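Local coordinates for protein MAU2 chromatid cohesion factor homolog (PDB 4XDN) that forms a complex with its partner SCC2 that is required for the cohesin complex to associate with chromosomes, and so takes part in sister chromatid cohesion, at residues Pro312-Ile323 with Arg375-Leu383. Sequence-based numbering, arbitrary orientation.
Sequences PMIFHYKELKNI and RIQTYKSIL
Met-313 and Tyr-379 make a Met-aromatic contact between the short helix 312-315 and helix 369-398 of this largely alpha-helical cohesin-loading factor. The axes of the helical segments 317-323 and 375-383 run 27° apart and approach no closer than 12.7 Å, so long side chains must span the space between them. Met-313 does so from the short helix 312-315: CG lies beside the backbone N, a second bend at chi2 (-77°) follows, and an extended chi3 carries the methyl across. CE sits over one face of the Tyr-379 ring, 3.8 Å from its centroid and 28° off the normal, a CH-pi contact displaced toward the rim at CE1; SD lies obliquely to the ring. Met-313 CE also meets Thr-378 CG2 tip to tip at 3.6 Å.

Toward the N-terminal ends, Arg-375 bends at chi3, which turns its guanidinium toward Glu-319. Its NH2 forms a salt bridge with Glu-319 OE2, 3.4 Å away in the guanidinium plane, while Pro-312 CB covers one face near NE, a nitrogen buried without a polar partner. Tyr-379 OH lies 3.3 Å from the same OE2 of Glu-319. Helix 339-360 flanks the far end, where Thr-355 hydrogen-bonds Asn-322 ND2 and packs on Ile-382. There the crossed side chains of Ile-323 and Ile-382 touch through their CD1 methyls, 3.8 Å apart.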
# COMPACT_ATOMS: atom_id res chain seq x y z
N PRO A 312 -7.59 8.08 -9.29
CA PRO A 312 -9.01 8.29 -8.99
C PRO A 312 -9.37 8.18 -7.50
O PRO A 312 -10.33 8.82 -7.08
CB PRO A 312 -9.71 7.18 -9.80
CG PRO A 312 -8.66 6.16 -10.06
CD PRO A 312 -7.38 6.92 -10.17
N MET A 313 -8.62 7.41 -6.72
CA MET A 313 -8.89 7.28 -5.29
C MET A 313 -8.55 8.57 -4.55
O MET A 313 -9.09 8.84 -3.48
CB MET A 313 -8.10 6.12 -4.69
CG MET A 313 -8.41 4.77 -5.29
SD MET A 313 -9.96 4.06 -4.70
CE MET A 313 -10.27 2.88 -6.02
N ILE A 314 -7.63 9.34 -5.12
CA ILE A 314 -7.10 10.54 -4.48
C ILE A 314 -7.61 11.81 -5.15
O ILE A 314 -7.79 12.84 -4.50
CB ILE A 314 -5.55 10.53 -4.50
CG1 ILE A 314 -5.01 9.25 -3.86
CG2 ILE A 314 -4.98 11.76 -3.79
CD1 ILE A 314 -5.42 9.04 -2.39
N PHE A 315 -7.86 11.73 -6.46
CA PHE A 315 -8.25 12.90 -7.24
C PHE A 315 -9.76 13.16 -7.21
O PHE A 315 -10.21 14.27 -7.48
CB PHE A 315 -7.79 12.75 -8.69
CG PHE A 315 -6.29 12.83 -8.87
CD1 PHE A 315 -5.44 12.94 -7.78
CD2 PHE A 315 -5.73 12.80 -10.14
CE1 PHE A 315 -4.07 13.01 -7.95
CE2 PHE A 315 -4.37 12.88 -10.32
CZ PHE A 315 -3.53 12.98 -9.22
N HIS A 316 -10.54 12.13 -6.88
CA HIS A 316 -11.99 12.28 -6.75
C HIS A 316 -12.36 12.54 -5.29
O HIS A 316 -11.88 11.85 -4.39
CB HIS A 316 -12.70 11.03 -7.27
CG HIS A 316 -12.45 10.75 -8.72
ND1 HIS A 316 -11.54 11.45 -9.47
CD2 HIS A 316 -13.00 9.83 -9.56
CE1 HIS A 316 -11.53 10.98 -10.70
NE2 HIS A 316 -12.41 10.00 -10.78
N TYR A 317 -13.22 13.54 -5.08
CA TYR A 317 -13.53 14.01 -3.73
C TYR A 317 -14.13 12.93 -2.82
O TYR A 317 -13.68 12.76 -1.69
CB TYR A 317 -14.50 15.19 -3.80
CG TYR A 317 -14.93 15.70 -2.45
CD1 TYR A 317 -14.01 16.23 -1.55
CD2 TYR A 317 -16.26 15.65 -2.06
CE1 TYR A 317 -14.40 16.69 -0.31
CE2 TYR A 317 -16.67 16.11 -0.82
CZ TYR A 317 -15.73 16.63 0.05
OH TYR A 317 -16.12 17.10 1.28
N LYS A 318 -15.13 12.21 -3.31
CA LYS A 318 -15.77 11.16 -2.51
C LYS A 318 -14.79 10.04 -2.18
O LYS A 318 -14.73 9.58 -1.04
CB LYS A 318 -16.98 10.58 -3.24
CG LYS A 318 -18.23 11.44 -3.18
CD LYS A 318 -19.49 10.58 -3.20
CE LYS A 318 -20.75 11.42 -3.21
NZ LYS A 318 -20.93 12.14 -4.51
N GLU A 319 -14.02 9.62 -3.18
CA GLU A 319 -13.05 8.55 -2.98
C GLU A 319 -11.98 8.97 -1.98
O GLU A 319 -11.52 8.16 -1.18
CB GLU A 319 -12.39 8.16 -4.31
CG GLU A 319 -13.26 7.33 -5.25
CD GLU A 319 -14.27 8.17 -6.01
OE1 GLU A 319 -14.56 9.30 -5.58
OE2 GLU A 319 -14.78 7.68 -7.04
N LEU A 320 -11.59 10.24 -2.04
CA LEU A 320 -10.52 10.75 -1.19
C LEU A 320 -10.92 10.75 0.28
O LEU A 320 -10.15 10.30 1.13
CB LEU A 320 -10.12 12.16 -1.63
CG LEU A 320 -9.02 12.84 -0.81
CD1 LEU A 320 -7.77 11.98 -0.74
CD2 LEU A 320 -8.71 14.20 -1.39
N LYS A 321 -12.11 11.27 0.58
CA LYS A 321 -12.60 11.29 1.95
C LYS A 321 -12.72 9.87 2.49
O LYS A 321 -12.42 9.62 3.66
CB LYS A 321 -13.94 12.01 2.04
CG LYS A 321 -13.84 13.52 1.98
CD LYS A 321 -15.07 14.21 2.56
CE LYS A 321 -15.17 14.05 4.08
NZ LYS A 321 -13.95 14.56 4.79
N ASN A 322 -13.16 8.95 1.63
CA ASN A 322 -13.27 7.55 2.00
C ASN A 322 -11.92 6.98 2.44
O ASN A 322 -11.84 6.27 3.44
CB ASN A 322 -13.83 6.74 0.83
CG ASN A 322 -14.28 5.35 1.23
OD1 ASN A 322 -14.97 5.17 2.24
ND2 ASN A 322 -13.89 4.35 0.45
N ILE A 323 -10.87 7.31 1.69
CA ILE A 323 -9.51 6.88 2.02
C ILE A 323 -9.07 7.52 3.34
O ILE A 323 -8.51 6.85 4.20
CB ILE A 323 -8.50 7.26 0.91
CG1 ILE A 323 -8.80 6.50 -0.39
CG2 ILE A 323 -7.06 6.99 1.36
CD1 ILE A 323 -8.55 5.00 -0.33
N ARG A 375 -10.32 -0.62 -10.68
CA ARG A 375 -10.80 0.27 -9.63
C ARG A 375 -11.69 -0.49 -8.66
O ARG A 375 -11.66 -0.25 -7.45
CB ARG A 375 -11.56 1.46 -10.23
CG ARG A 375 -10.68 2.43 -11.00
CD ARG A 375 -11.51 3.57 -11.57
NE ARG A 375 -12.06 4.41 -10.52
CZ ARG A 375 -13.01 5.33 -10.71
NH1 ARG A 375 -13.52 5.53 -11.92
NH2 ARG A 375 -13.44 6.05 -9.68
N ILE A 376 -12.49 -1.41 -9.19
CA ILE A 376 -13.36 -2.24 -8.36
C ILE A 376 -12.52 -3.19 -7.50
O ILE A 376 -12.87 -3.47 -6.36
CB ILE A 376 -14.33 -3.06 -9.23
CG1 ILE A 376 -15.36 -2.12 -9.88
CG2 ILE A 376 -15.07 -4.12 -8.41
CD1 ILE A 376 -16.10 -2.74 -11.05
N GLN A 377 -11.41 -3.66 -8.06
CA GLN A 377 -10.53 -4.58 -7.36
C GLN A 377 -9.90 -3.88 -6.15
O GLN A 377 -9.75 -4.47 -5.08
CB GLN A 377 -9.45 -5.10 -8.31
CG GLN A 377 -8.88 -6.46 -7.93
CD GLN A 377 -9.82 -7.61 -8.25
OE1 GLN A 377 -11.03 -7.43 -8.39
NE2 GLN A 377 -9.26 -8.82 -8.36
N THR A 378 -9.56 -2.61 -6.33
CA THR A 378 -9.02 -1.79 -5.25
C THR A 378 -10.10 -1.51 -4.21
O THR A 378 -9.83 -1.51 -3.01
CB THR A 378 -8.45 -0.46 -5.78
OG1 THR A 378 -7.31 -0.73 -6.60
CG2 THR A 378 -8.04 0.47 -4.65
N TYR A 379 -11.32 -1.26 -4.68
CA TYR A 379 -12.46 -1.06 -3.79
C TYR A 379 -12.66 -2.29 -2.92
O TYR A 379 -12.94 -2.18 -1.73
CB TYR A 379 -13.73 -0.76 -4.58
CG TYR A 379 -13.85 0.64 -5.14
CD1 TYR A 379 -13.39 1.74 -4.42
CD2 TYR A 379 -14.43 0.87 -6.38
CE1 TYR A 379 -13.50 3.02 -4.92
CE2 TYR A 379 -14.55 2.15 -6.88
CZ TYR A 379 -14.08 3.22 -6.15
OH TYR A 379 -14.19 4.50 -6.65
N LYS A 380 -12.51 -3.47 -3.51
CA LYS A 380 -12.70 -4.72 -2.78
C LYS A 380 -11.61 -4.90 -1.73
O LYS A 380 -11.86 -5.45 -0.66
CB LYS A 380 -12.71 -5.90 -3.75
CG LYS A 380 -14.01 -6.04 -4.53
CD LYS A 380 -13.85 -6.88 -5.78
CE LYS A 380 -13.40 -8.30 -5.45
NZ LYS A 380 -13.27 -9.13 -6.68
N SER A 381 -10.40 -4.42 -2.02
CA SER A 381 -9.31 -4.49 -1.06
C SER A 381 -9.61 -3.61 0.14
O SER A 381 -9.27 -3.95 1.27
CB SER A 381 -7.98 -4.07 -1.70
OG SER A 381 -7.94 -2.68 -1.93
N ILE A 382 -10.27 -2.48 -0.10
CA ILE A 382 -10.67 -1.58 0.98
C ILE A 382 -11.68 -2.29 1.87
O ILE A 382 -11.61 -2.18 3.09
CB ILE A 382 -11.26 -0.26 0.44
CG1 ILE A 382 -10.16 0.55 -0.25
CG2 ILE A 382 -11.90 0.55 1.57
CD1 ILE A 382 -10.64 1.83 -0.92
N LEU A 383 -12.62 -3.01 1.26
CA LEU A 383 -13.57 -3.81 2.03
C LEU A 383 -12.82 -4.82 2.89
O LEU A 383 -13.18 -5.06 4.04
CB LEU A 383 -14.56 -4.54 1.11
CG LEU A 383 -15.49 -3.71 0.23
CD1 LEU A 383 -16.35 -4.63 -0.63
CD2 LEU A 383 -16.37 -2.78 1.05